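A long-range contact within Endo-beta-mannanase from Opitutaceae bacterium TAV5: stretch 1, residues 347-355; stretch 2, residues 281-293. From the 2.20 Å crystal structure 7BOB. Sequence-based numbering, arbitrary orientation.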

# COMPACT_ATOMS: atom_id res chain seq x y z
N VAL A 347 -46.24 -5.08 3.69
CA VAL A 347 -44.98 -5.71 4.06
C VAL A 347 -44.54 -6.62 2.92
O VAL A 347 -45.33 -7.39 2.37
CB VAL A 347 -45.12 -6.45 5.39
CG1 VAL A 347 -43.88 -7.27 5.68
CG2 VAL A 347 -45.34 -5.46 6.52
N LYS A 348 -43.27 -6.49 2.52
CA LYS A 348 -42.79 -7.22 1.35
C LYS A 348 -42.77 -8.71 1.61
O LYS A 348 -42.40 -9.18 2.69
CB LYS A 348 -41.38 -6.78 0.98
CG LYS A 348 -41.27 -5.40 0.39
CD LYS A 348 -39.81 -5.19 0.16
CE LYS A 348 -39.53 -3.91 -0.52
NZ LYS A 348 -38.09 -3.71 -0.41
N LYS A 349 -43.17 -9.47 0.59
CA LYS A 349 -43.08 -10.92 0.66
C LYS A 349 -41.64 -11.32 0.98
O LYS A 349 -40.70 -10.88 0.31
CB LYS A 349 -43.55 -11.53 -0.66
CG LYS A 349 -43.66 -13.05 -0.65
CD LYS A 349 -43.76 -13.58 -2.08
CE LYS A 349 -43.56 -15.09 -2.15
NZ LYS A 349 -43.73 -15.58 -3.55
N GLY A 350 -41.47 -12.10 2.04
CA GLY A 350 -40.16 -12.53 2.49
C GLY A 350 -39.72 -11.92 3.80
O GLY A 350 -38.88 -12.52 4.50
N LEU A 351 -40.26 -10.77 4.19
CA LEU A 351 -39.80 -10.04 5.37
C LEU A 351 -40.78 -10.05 6.54
O LEU A 351 -40.46 -9.51 7.61
CB LEU A 351 -39.45 -8.59 4.98
CG LEU A 351 -38.54 -8.39 3.74
CD1 LEU A 351 -38.18 -6.92 3.53
CD2 LEU A 351 -37.27 -9.24 3.80
N GLU A 352 -41.97 -10.67 6.37
CA GLU A 352 -43.01 -10.65 7.41
C GLU A 352 -42.49 -11.14 8.75
O GLU A 352 -43.01 -10.74 9.80
CB GLU A 352 -44.23 -11.50 7.00
CG GLU A 352 -44.58 -11.45 5.51
CD GLU A 352 -43.63 -12.31 4.65
OE1 GLU A 352 -43.03 -13.28 5.18
OE2 GLU A 352 -43.45 -12.01 3.44
N TYR A 353 -41.46 -11.99 8.75
CA TYR A 353 -41.01 -12.55 10.02
C TYR A 353 -40.51 -11.48 10.98
O TYR A 353 -40.67 -11.65 12.20
CB TYR A 353 -39.90 -13.58 9.81
CG TYR A 353 -39.43 -14.11 11.13
CD1 TYR A 353 -40.28 -14.90 11.92
CD2 TYR A 353 -38.17 -13.79 11.62
CE1 TYR A 353 -39.87 -15.38 13.15
CE2 TYR A 353 -37.74 -14.28 12.86
CZ TYR A 353 -38.61 -15.08 13.62
OH TYR A 353 -38.21 -15.57 14.85
N PHE A 354 -39.87 -10.42 10.49
CA PHE A 354 -39.49 -9.34 11.40
C PHE A 354 -40.71 -8.83 12.18
O PHE A 354 -40.61 -8.55 13.38
CB PHE A 354 -38.82 -8.19 10.67
CG PHE A 354 -38.43 -7.05 11.58
CD1 PHE A 354 -37.77 -7.32 12.78
CD2 PHE A 354 -38.74 -5.74 11.27
CE1 PHE A 354 -37.42 -6.30 13.64
CE2 PHE A 354 -38.39 -4.70 12.13
CZ PHE A 354 -37.73 -4.97 13.31
N VAL A 355 -41.85 -8.70 11.51
CA VAL A 355 -43.05 -8.23 12.21
C VAL A 355 -43.44 -9.23 13.29
O VAL A 355 -43.73 -8.84 14.43
CB VAL A 355 -44.20 -8.00 11.21
CG1 VAL A 355 -45.49 -7.60 11.97
CG2 VAL A 355 -43.82 -6.92 10.20
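Stretch 2 281-293: EFGTILTSRAAAP

Stretch 2 lies on stretch 1 as an irregular loop packed against a tight turn and the first turn of a helix, held by one direct hydrogen bond, two bridging waters and close apolar packing. No crossing angle describes it, because most of the touching residues are in loops or turns. The chain of stretch 2 leaves a strand at Phe282, runs as loop through Ser288, makes a type I turn from Arg289 to Ala292 and passes into helix at its end. Stretch 1 makes a type II turn from Lys348 to Leu351, closed by Leu351 N to Lys348 O at 3.1 Å, before its own helix. The order is broadly reversed: Phe282, early in stretch 2, meets Phe354, late in stretch 1, whereas Ala292 meets Lys349 and Gly350.

The CA atoms come nearest each other at Gly350 and Ala292, 3.8 Å from Gly350 CA to Ala292 CA. Glycine suits this site twice over: an ideal CB would fall 2.7 Å from Ala292 CA, and at phi 110° and psi -23° it would also jam against the carbonyl oxygen of Lys349. The small methyl of Ala292 points toward stretch 1, its CB 3.4 Å from Lys349 O, and Gly350 CA sits 3.6 Å from Ala292 O. Gly350 N, in the turn, gives a very short hydrogen bond of 2.4 Å to Glu352 OE2, just beyond it.

Lys348 points toward stretch 2, and its long, nearly extended side chain carries the amino group to Thr287, where NZ donates to Thr287 OG1 at 2.6 Å. Thr287 serves two purposes, since its methyl CG2 also lies 4.1 Å from Leu351 CD1. The other leucine methyl, CD2, is 4.0 Å from Thr284 OG1, a hydroxyl already engaged as donor to Leu286 O at 2.7 Å.

Water joins the backbones where they do not bond directly. Water 1 donates to Thr287 O at 2.9 Å and to Lys349 O at 2.6 Å; water 2 donates to Ser288 O and to the same Lys349 O, both at 3.1 Å.

Where the helix of stretch 1 meets the strand of stretch 2, the buried rings of Phe282 and Phe354 pack edge-to-face, with centroids 5.0 Å apart and planes at 76°. Phe282 CZ approaches the face of Phe354, 3.4 Å from Phe354 CE1, so the slightly positive ring edge meets the electron-rich face. At the exposed margin, by contrast, Lys349 NZ lies over one face of the Arg289 guanidinium, 3.6 Å from Arg289 NH2, a pairing of like charges that solvent can help to screen.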

# COMPACT_ATOMS: atom_id res chain seq x y z
N GLU A 281 -29.32 -1.37 13.34
CA GLU A 281 -29.55 -1.49 11.91
C GLU A 281 -29.33 -2.95 11.56
O GLU A 281 -28.26 -3.50 11.84
CB GLU A 281 -28.57 -0.66 11.07
CG GLU A 281 -28.81 0.82 10.96
CD GLU A 281 -27.76 1.47 10.03
OE1 GLU A 281 -27.19 0.75 9.16
OE2 GLU A 281 -27.48 2.67 10.19
N PHE A 282 -30.31 -3.56 10.90
CA PHE A 282 -30.08 -4.84 10.27
C PHE A 282 -30.96 -4.89 9.04
O PHE A 282 -32.02 -4.25 9.00
CB PHE A 282 -30.37 -6.00 11.22
CG PHE A 282 -31.82 -6.23 11.43
CD1 PHE A 282 -32.55 -5.42 12.30
CD2 PHE A 282 -32.48 -7.21 10.71
CE1 PHE A 282 -33.91 -5.63 12.47
CE2 PHE A 282 -33.84 -7.42 10.87
CZ PHE A 282 -34.56 -6.63 11.75
N GLY A 283 -30.53 -5.62 8.02
CA GLY A 283 -31.30 -5.68 6.80
C GLY A 283 -30.85 -6.84 5.95
O GLY A 283 -29.80 -7.44 6.20
N THR A 284 -31.67 -7.17 4.96
CA THR A 284 -31.27 -8.22 4.03
C THR A 284 -30.65 -7.67 2.76
O THR A 284 -29.98 -8.43 2.05
CB THR A 284 -32.45 -9.12 3.63
OG1 THR A 284 -33.47 -8.31 3.04
CG2 THR A 284 -32.98 -9.89 4.84
N ILE A 285 -30.87 -6.39 2.45
CA ILE A 285 -30.35 -5.73 1.25
C ILE A 285 -31.10 -6.23 0.02
O ILE A 285 -31.73 -5.46 -0.70
CB ILE A 285 -28.82 -5.91 1.07
CG1 ILE A 285 -28.07 -5.33 2.28
CG2 ILE A 285 -28.35 -5.26 -0.26
CD1 ILE A 285 -28.28 -3.80 2.43
N LEU A 286 -31.00 -7.52 -0.27
CA LEU A 286 -31.87 -8.10 -1.28
C LEU A 286 -33.26 -8.20 -0.68
O LEU A 286 -33.42 -8.74 0.42
CB LEU A 286 -31.35 -9.46 -1.72
CG LEU A 286 -29.86 -9.53 -2.05
CD1 LEU A 286 -29.43 -10.98 -2.29
CD2 LEU A 286 -29.47 -8.64 -3.26
N THR A 287 -34.25 -7.61 -1.36
CA THR A 287 -35.62 -7.70 -0.85
C THR A 287 -36.64 -7.96 -1.96
O THR A 287 -37.84 -7.75 -1.75
CB THR A 287 -36.04 -6.42 -0.10
OG1 THR A 287 -36.14 -5.34 -1.02
CG2 THR A 287 -35.07 -6.05 1.03
N SER A 288 -36.20 -8.42 -3.13
CA SER A 288 -37.12 -8.64 -4.24
C SER A 288 -37.96 -9.90 -4.00
O SER A 288 -37.74 -10.67 -3.07
CB SER A 288 -36.36 -8.74 -5.57
OG SER A 288 -35.83 -10.04 -5.79
N ARG A 289 -38.98 -10.07 -4.85
CA ARG A 289 -39.85 -11.24 -4.77
C ARG A 289 -39.04 -12.52 -4.91
O ARG A 289 -39.23 -13.47 -4.15
CB ARG A 289 -40.93 -11.15 -5.85
CG ARG A 289 -41.99 -12.23 -5.78
CD ARG A 289 -42.34 -12.78 -7.17
NE ARG A 289 -42.98 -14.09 -7.09
CZ ARG A 289 -42.34 -15.26 -7.10
NH1 ARG A 289 -41.01 -15.31 -7.19
NH2 ARG A 289 -43.04 -16.40 -7.01
N ALA A 290 -38.08 -12.54 -5.84
CA ALA A 290 -37.26 -13.72 -6.04
C ALA A 290 -36.46 -14.08 -4.78
O ALA A 290 -36.19 -15.25 -4.54
CB ALA A 290 -36.31 -13.52 -7.22
N ALA A 291 -36.12 -13.09 -3.96
CA ALA A 291 -35.34 -13.35 -2.76
C ALA A 291 -36.17 -13.81 -1.58
O ALA A 291 -35.59 -14.22 -0.57
CB ALA A 291 -34.56 -12.10 -2.34
N ALA A 292 -37.51 -13.76 -1.68
CA ALA A 292 -38.38 -13.97 -0.52
C ALA A 292 -38.12 -15.27 0.23
O ALA A 292 -37.98 -15.23 1.46
CB ALA A 292 -39.84 -13.86 -0.97
N PRO A 293 -38.01 -16.44 -0.42
CA PRO A 293 -37.72 -17.65 0.38
C PRO A 293 -36.45 -17.52 1.19
O PRO A 293 -36.40 -17.98 2.34
CB PRO A 293 -37.60 -18.77 -0.67
CG PRO A 293 -38.17 -18.20 -1.94
CD PRO A 293 -37.98 -16.72 -1.87
O HOH W 1 -40.39 -9.17 -1.67
O HOH W 2 -37.59 -10.72 -0.02